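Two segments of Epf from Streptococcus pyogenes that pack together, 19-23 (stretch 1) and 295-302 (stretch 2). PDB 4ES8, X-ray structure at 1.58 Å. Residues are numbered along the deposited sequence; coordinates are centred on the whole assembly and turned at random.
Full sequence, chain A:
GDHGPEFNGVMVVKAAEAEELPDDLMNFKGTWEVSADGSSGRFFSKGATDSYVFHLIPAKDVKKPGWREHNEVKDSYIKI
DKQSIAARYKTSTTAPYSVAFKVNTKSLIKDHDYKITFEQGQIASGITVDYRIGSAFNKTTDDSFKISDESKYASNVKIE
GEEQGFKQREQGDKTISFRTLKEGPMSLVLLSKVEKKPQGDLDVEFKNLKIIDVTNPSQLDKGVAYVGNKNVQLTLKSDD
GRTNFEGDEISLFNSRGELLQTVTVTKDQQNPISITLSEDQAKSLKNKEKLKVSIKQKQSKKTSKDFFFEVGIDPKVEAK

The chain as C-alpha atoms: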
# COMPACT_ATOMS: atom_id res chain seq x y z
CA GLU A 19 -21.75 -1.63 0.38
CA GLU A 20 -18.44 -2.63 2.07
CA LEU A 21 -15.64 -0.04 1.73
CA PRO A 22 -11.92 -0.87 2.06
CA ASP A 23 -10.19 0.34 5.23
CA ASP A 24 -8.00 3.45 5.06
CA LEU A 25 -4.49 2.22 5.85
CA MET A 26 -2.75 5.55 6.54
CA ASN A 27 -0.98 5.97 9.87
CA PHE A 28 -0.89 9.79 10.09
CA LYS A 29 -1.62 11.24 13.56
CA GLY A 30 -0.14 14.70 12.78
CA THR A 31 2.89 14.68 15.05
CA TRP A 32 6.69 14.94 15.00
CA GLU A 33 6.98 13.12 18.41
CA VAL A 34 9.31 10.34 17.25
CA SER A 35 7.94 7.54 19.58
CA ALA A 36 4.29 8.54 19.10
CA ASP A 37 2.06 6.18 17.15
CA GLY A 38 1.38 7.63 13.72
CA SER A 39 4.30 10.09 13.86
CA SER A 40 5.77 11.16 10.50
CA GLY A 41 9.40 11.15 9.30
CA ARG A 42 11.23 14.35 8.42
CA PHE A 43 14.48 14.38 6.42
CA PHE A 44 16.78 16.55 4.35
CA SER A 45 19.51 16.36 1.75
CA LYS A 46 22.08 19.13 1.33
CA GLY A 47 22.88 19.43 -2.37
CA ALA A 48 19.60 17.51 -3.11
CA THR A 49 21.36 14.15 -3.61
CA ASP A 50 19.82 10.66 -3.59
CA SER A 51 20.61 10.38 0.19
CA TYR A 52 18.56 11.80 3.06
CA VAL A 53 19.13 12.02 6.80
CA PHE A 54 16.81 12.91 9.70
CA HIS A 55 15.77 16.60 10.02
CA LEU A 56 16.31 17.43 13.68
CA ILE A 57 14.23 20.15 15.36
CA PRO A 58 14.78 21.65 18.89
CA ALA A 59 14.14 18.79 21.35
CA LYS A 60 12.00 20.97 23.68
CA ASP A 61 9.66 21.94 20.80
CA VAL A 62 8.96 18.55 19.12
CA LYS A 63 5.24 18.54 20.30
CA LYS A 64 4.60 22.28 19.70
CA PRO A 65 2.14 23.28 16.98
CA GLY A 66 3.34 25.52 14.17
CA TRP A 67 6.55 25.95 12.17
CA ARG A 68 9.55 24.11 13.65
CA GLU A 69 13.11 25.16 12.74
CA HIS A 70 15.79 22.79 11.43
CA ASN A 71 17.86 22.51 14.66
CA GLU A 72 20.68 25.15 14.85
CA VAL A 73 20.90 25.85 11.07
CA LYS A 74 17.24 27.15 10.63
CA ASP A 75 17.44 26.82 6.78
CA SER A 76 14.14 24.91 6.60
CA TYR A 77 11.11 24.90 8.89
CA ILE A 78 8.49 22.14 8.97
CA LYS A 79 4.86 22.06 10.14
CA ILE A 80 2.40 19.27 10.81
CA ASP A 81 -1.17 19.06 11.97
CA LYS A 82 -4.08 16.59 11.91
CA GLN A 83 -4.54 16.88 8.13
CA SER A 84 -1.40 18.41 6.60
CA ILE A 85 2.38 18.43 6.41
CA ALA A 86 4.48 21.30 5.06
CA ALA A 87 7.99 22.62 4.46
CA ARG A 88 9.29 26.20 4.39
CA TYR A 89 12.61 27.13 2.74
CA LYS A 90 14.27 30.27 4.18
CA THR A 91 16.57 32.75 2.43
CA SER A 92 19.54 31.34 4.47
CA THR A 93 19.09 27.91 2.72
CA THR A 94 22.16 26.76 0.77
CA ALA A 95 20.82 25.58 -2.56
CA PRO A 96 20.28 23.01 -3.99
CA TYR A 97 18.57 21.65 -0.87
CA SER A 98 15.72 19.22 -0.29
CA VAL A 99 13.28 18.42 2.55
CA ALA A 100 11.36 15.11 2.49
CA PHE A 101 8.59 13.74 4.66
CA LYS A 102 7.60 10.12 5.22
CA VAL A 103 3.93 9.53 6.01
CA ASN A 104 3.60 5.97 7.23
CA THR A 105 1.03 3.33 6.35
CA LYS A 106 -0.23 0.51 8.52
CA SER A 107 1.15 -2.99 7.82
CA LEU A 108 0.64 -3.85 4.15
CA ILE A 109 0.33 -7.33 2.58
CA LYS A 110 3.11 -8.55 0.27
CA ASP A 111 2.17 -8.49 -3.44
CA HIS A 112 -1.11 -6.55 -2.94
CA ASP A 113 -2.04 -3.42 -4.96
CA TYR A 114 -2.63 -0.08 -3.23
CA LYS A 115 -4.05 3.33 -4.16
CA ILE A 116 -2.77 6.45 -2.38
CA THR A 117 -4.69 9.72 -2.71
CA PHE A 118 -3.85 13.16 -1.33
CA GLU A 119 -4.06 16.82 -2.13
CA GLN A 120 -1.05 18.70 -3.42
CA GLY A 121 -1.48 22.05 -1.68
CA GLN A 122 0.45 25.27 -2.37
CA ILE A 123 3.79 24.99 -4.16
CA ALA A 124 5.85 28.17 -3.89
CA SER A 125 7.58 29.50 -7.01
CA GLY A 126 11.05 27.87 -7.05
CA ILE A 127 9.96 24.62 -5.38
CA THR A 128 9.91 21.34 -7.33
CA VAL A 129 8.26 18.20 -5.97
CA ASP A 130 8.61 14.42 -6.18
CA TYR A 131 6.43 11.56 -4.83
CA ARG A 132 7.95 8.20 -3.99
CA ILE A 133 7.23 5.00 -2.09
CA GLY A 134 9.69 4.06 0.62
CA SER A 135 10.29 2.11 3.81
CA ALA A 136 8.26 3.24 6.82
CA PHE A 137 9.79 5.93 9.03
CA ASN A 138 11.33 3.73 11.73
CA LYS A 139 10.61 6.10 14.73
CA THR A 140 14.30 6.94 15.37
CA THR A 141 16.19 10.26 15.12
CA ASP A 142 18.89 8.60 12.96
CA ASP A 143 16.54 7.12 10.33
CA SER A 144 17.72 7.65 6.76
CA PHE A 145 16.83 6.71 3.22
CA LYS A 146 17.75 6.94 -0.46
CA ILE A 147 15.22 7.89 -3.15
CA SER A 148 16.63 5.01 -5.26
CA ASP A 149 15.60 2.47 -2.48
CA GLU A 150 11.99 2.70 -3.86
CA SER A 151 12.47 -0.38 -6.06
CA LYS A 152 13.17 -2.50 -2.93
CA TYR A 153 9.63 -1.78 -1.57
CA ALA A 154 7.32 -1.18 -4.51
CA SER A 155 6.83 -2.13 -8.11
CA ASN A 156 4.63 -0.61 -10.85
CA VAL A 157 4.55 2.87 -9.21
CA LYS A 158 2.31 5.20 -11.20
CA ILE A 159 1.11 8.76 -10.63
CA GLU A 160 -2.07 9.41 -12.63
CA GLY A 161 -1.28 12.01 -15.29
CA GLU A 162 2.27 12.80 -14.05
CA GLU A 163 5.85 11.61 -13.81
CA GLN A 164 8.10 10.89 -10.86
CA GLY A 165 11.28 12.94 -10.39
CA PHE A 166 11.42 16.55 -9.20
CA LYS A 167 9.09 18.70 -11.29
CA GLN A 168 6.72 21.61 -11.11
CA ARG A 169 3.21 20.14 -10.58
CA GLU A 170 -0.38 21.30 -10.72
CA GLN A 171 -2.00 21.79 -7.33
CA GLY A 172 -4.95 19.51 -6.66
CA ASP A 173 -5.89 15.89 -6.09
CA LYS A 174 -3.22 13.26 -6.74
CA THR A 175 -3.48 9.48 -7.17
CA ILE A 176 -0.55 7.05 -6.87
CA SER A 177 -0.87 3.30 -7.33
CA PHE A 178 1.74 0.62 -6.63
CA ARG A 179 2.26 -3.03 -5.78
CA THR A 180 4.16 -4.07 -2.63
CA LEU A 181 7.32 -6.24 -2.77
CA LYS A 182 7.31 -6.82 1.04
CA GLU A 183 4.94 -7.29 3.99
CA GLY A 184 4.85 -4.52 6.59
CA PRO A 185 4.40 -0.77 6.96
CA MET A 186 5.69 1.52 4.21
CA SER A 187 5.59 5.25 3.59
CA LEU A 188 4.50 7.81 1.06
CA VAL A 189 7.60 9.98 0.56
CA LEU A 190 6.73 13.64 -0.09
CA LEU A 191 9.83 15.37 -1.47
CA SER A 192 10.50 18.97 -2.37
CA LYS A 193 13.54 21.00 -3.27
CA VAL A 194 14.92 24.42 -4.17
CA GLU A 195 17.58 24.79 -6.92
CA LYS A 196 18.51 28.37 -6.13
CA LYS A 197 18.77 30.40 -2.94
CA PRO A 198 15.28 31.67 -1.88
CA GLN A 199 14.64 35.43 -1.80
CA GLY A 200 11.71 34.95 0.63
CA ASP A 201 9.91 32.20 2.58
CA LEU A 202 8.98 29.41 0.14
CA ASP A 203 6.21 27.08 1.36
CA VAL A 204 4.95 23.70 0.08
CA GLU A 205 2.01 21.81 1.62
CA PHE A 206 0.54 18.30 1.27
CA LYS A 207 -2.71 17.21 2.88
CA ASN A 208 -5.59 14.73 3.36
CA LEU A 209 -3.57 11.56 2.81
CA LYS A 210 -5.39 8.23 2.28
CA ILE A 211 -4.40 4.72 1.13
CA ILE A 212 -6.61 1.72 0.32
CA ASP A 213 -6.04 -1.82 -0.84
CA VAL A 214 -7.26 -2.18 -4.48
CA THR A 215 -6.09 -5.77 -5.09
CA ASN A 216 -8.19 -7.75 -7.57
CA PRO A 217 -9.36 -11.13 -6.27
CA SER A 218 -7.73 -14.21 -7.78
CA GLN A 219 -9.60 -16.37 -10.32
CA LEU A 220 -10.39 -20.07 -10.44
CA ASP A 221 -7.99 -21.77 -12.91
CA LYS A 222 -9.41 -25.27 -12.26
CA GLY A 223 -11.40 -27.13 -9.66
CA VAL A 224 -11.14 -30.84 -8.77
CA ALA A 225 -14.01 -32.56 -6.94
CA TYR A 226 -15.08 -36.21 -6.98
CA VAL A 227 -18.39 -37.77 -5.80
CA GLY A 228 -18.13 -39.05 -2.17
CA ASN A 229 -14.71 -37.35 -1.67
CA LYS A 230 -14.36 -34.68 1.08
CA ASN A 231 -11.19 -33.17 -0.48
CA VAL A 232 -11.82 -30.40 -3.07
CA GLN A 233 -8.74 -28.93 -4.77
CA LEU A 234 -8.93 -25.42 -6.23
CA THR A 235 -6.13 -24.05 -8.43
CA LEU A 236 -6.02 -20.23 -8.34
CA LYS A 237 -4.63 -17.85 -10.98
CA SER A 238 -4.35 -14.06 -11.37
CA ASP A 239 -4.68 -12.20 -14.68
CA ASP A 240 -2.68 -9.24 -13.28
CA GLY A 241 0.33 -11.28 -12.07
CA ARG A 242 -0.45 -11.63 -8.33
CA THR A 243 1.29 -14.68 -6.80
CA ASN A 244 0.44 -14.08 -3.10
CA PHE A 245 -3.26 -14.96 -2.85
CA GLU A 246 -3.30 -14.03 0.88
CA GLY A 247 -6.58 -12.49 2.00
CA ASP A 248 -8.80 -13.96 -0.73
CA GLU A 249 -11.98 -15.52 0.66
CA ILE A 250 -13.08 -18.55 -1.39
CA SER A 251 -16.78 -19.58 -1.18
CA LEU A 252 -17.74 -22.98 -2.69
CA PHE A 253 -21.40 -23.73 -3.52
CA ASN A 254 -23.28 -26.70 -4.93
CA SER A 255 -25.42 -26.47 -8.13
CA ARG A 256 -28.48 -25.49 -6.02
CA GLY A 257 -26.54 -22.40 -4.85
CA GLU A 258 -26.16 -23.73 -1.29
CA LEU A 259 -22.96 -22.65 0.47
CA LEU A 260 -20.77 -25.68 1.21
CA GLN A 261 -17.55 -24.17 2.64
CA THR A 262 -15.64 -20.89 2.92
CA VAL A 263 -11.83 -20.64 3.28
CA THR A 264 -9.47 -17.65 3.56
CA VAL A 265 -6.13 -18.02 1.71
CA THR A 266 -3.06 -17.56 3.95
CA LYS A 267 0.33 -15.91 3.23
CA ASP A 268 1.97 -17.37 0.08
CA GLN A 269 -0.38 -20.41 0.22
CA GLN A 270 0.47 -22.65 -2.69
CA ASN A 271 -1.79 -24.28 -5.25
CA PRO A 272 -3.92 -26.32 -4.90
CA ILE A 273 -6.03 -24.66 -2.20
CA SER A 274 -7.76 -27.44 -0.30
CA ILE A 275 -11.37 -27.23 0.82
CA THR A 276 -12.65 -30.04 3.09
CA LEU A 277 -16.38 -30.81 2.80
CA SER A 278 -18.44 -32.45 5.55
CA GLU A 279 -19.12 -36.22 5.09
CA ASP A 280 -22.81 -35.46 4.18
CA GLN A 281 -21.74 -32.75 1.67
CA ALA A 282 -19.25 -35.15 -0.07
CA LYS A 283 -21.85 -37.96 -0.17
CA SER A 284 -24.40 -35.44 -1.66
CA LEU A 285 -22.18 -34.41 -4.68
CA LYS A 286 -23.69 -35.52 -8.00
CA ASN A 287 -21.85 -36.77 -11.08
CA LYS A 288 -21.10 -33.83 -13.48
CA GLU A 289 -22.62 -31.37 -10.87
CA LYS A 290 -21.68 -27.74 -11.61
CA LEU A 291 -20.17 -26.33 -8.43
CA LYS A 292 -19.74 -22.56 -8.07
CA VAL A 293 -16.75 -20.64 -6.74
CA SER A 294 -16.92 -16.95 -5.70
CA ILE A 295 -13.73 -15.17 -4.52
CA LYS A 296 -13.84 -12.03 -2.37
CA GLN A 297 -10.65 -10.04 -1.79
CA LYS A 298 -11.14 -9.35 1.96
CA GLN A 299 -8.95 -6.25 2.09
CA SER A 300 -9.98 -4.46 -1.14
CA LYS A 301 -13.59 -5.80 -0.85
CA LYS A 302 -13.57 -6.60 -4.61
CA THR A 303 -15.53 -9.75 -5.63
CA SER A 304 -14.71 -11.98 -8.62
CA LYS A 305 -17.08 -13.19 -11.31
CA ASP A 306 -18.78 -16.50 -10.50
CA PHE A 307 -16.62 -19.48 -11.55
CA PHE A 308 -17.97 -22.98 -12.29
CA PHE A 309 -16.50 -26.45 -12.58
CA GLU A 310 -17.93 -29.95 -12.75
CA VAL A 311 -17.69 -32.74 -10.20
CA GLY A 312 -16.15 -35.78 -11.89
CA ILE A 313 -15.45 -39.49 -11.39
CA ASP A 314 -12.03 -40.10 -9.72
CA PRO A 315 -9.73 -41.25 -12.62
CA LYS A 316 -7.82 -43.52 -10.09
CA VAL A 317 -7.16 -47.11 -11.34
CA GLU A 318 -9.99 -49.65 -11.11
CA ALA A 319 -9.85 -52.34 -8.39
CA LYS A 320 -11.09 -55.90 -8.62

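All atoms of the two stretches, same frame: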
# COMPACT_ATOMS: atom_id res chain seq x y z
N GLU A 19 -22.90 -1.02 1.02
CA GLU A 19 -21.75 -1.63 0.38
C GLU A 19 -20.49 -1.51 1.25
O GLU A 19 -20.28 -0.46 1.88
CB GLU A 19 -21.50 -1.01 -1.01
N GLU A 20 -19.66 -2.57 1.27
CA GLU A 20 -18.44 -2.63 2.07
C GLU A 20 -17.31 -1.82 1.43
O GLU A 20 -16.98 -2.04 0.26
CB GLU A 20 -17.99 -4.08 2.28
CG GLU A 20 -18.94 -4.92 3.11
CD GLU A 20 -18.55 -6.38 3.27
OE1 GLU A 20 -17.33 -6.68 3.16
OE2 GLU A 20 -19.44 -7.20 3.59
N LEU A 21 -16.73 -0.88 2.21
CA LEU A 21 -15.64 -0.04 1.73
C LEU A 21 -14.30 -0.52 2.27
O LEU A 21 -14.22 -0.95 3.42
CB LEU A 21 -15.82 1.44 2.11
CG LEU A 21 -17.07 2.18 1.59
CD1 LEU A 21 -17.19 3.54 2.25
CD2 LEU A 21 -17.04 2.34 0.07
N PRO A 22 -13.21 -0.44 1.49
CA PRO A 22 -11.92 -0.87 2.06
C PRO A 22 -11.45 0.08 3.15
O PRO A 22 -11.73 1.27 3.09
CB PRO A 22 -10.96 -0.84 0.86
CG PRO A 22 -11.59 0.11 -0.10
CD PRO A 22 -13.07 0.02 0.09
N ASP A 23 -10.73 -0.47 4.14
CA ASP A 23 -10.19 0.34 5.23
C ASP A 23 -9.13 1.31 4.75
O ASP A 23 -8.32 0.99 3.85
CB ASP A 23 -9.50 -0.59 6.25
CG ASP A 23 -10.40 -1.50 7.06
OD1 ASP A 23 -11.62 -1.28 7.04
OD2 ASP A 23 -9.88 -2.43 7.70
N ILE A 295 -14.91 -15.57 -5.29
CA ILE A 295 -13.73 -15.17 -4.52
C ILE A 295 -13.86 -13.70 -4.15
O ILE A 295 -14.00 -12.84 -5.03
CB ILE A 295 -12.44 -15.47 -5.31
CG1 ILE A 295 -12.35 -16.99 -5.70
CG2 ILE A 295 -11.19 -15.06 -4.52
CD1 ILE A 295 -11.20 -17.40 -6.61
N LYS A 296 -13.76 -13.41 -2.85
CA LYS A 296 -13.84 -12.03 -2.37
C LYS A 296 -12.49 -11.63 -1.84
O LYS A 296 -11.95 -12.35 -1.00
CB LYS A 296 -14.90 -11.91 -1.26
CG LYS A 296 -15.01 -10.49 -0.68
CD LYS A 296 -15.98 -10.48 0.51
CE LYS A 296 -16.14 -9.12 1.13
NZ LYS A 296 -16.65 -9.23 2.53
N GLN A 297 -11.92 -10.52 -2.34
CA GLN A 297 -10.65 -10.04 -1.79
C GLN A 297 -11.01 -9.33 -0.47
O GLN A 297 -11.66 -8.29 -0.51
CB GLN A 297 -9.95 -9.12 -2.79
CG GLN A 297 -8.43 -9.26 -2.76
CD GLN A 297 -7.89 -9.05 -1.37
OE1 GLN A 297 -8.10 -7.98 -0.78
NE2 GLN A 297 -7.31 -10.10 -0.76
N LYS A 298 -10.65 -9.91 0.69
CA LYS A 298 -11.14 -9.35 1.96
C LYS A 298 -10.65 -7.96 2.26
O LYS A 298 -11.36 -7.22 2.95
CB LYS A 298 -10.79 -10.24 3.14
CG LYS A 298 -11.57 -11.54 3.21
CD LYS A 298 -10.99 -12.32 4.36
CE LYS A 298 -12.02 -13.13 5.05
NZ LYS A 298 -11.42 -13.77 6.25
N GLN A 299 -9.46 -7.58 1.77
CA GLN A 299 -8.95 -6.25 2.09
C GLN A 299 -9.51 -5.19 1.13
O GLN A 299 -9.89 -4.12 1.59
CB GLN A 299 -7.42 -6.22 2.08
CG GLN A 299 -6.81 -7.03 3.23
CD GLN A 299 -6.87 -8.52 3.04
OE1 GLN A 299 -6.64 -9.06 1.96
NE2 GLN A 299 -7.13 -9.23 4.13
N SER A 300 -9.50 -5.46 -0.19
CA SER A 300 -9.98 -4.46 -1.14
C SER A 300 -11.51 -4.44 -1.25
O SER A 300 -12.07 -3.49 -1.79
CB SER A 300 -9.38 -4.74 -2.52
OG SER A 300 -9.98 -5.91 -3.05
N LYS A 301 -12.15 -5.55 -0.82
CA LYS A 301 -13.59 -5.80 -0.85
C LYS A 301 -14.11 -6.09 -2.26
O LYS A 301 -15.32 -6.16 -2.47
CB LYS A 301 -14.42 -4.64 -0.23
CG LYS A 301 -13.96 -4.21 1.17
CD LYS A 301 -14.07 -5.36 2.15
CE LYS A 301 -13.61 -5.03 3.54
NZ LYS A 301 -13.60 -6.27 4.37
N LYS A 302 -13.19 -6.27 -3.23
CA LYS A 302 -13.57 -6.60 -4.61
C LYS A 302 -13.94 -8.08 -4.72
O LYS A 302 -13.23 -8.92 -4.17
CB LYS A 302 -12.42 -6.25 -5.57
CG LYS A 302 -12.18 -4.76 -5.68
CD LYS A 302 -10.95 -4.52 -6.55
CE LYS A 302 -10.71 -3.06 -6.79
NZ LYS A 302 -9.64 -2.88 -7.80
O HOH W 1 -10.20 -3.28 4.03
O HOH W 2 -11.57 -4.41 6.36

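The strongest link between the two segments is a salt bridge at one end of the contact. Lys-296 NZ donates a hydrogen bond to Glu-20 OE1 at 2.7 Å, so charge attraction and hydrogen bonding act along the same line. Lys-296 reaches its partner from near the end of a strand with all four chi angles t, a fully extended chain that carries the ammonium group from the backbone out to the carboxylate. The CA-to-CB bond of Glu-20 points toward stretch 2, and chi1 m with chi2 t carries the carboxylate to Lys-296. The same oxygen has a second, looser cationic neighbour: Glu-20 OE1 lies 3.9 Å from Lys-301 NZ, a long salt bridge that adds electrostatic attraction without close contact. Glutamate suits this place: its carboxylate oxygen OE1 faces two lysine ammonium groups at once.

Lys-301 is held by its own segment as well. Its NZ donates a hydrogen bond to Lys-298 O at 2.8 Å, which anchors the end of the side chain, while chi1 and chi2, both m, fold its first carbons over stretch 1. The aliphatic part then does the packing: Lys-301 CG lies 3.9 Å from both Leu-21 C and Pro-22 N, and Lys-301 CD lies 3.7 Å from Glu-20 OE1. A lysine can thus cover the neighbouring backbone with methylenes and still present a charge at its tip.

Two waters extend the polar network. Water 1 accepts a hydrogen bond from Asp-23 N (2.9 Å to the water oxygen) and donates one to Gln-299 O (2.6 Å), joining two backbone groups too far apart to bond directly. Water 2 makes only weak bonds, to Asp-23 OD2 at 2.9 Å and to Lys-301 NZ at 3.4 Å.

Pro-22 packs its ring carbons against backbone carbonyls: its CB sits 3.5 Å from Gln-299 O and 3.9 Å from Ser-300 O, so the ring rests against the backbone of the turn. Proline suits a close approach of this kind, having a small rigid ring and no backbone N-H to satisfy. Leu-21, by contrast, points away and contributes through its backbone.

The turn that receives Pro-22 is braced internally. Gln-297 OE1 accepts hydrogen bonds from Gln-299 N and Ser-300 N, each at 2.9 Å, and Lys-301 N bonds to Gln-297 O at 2.8 Å. Lys-301 itself adopts positive phi (74°). In all, 262 Å² is buried, a modest area in which Glu-20, Lys-301 and Pro-22 have the largest shares.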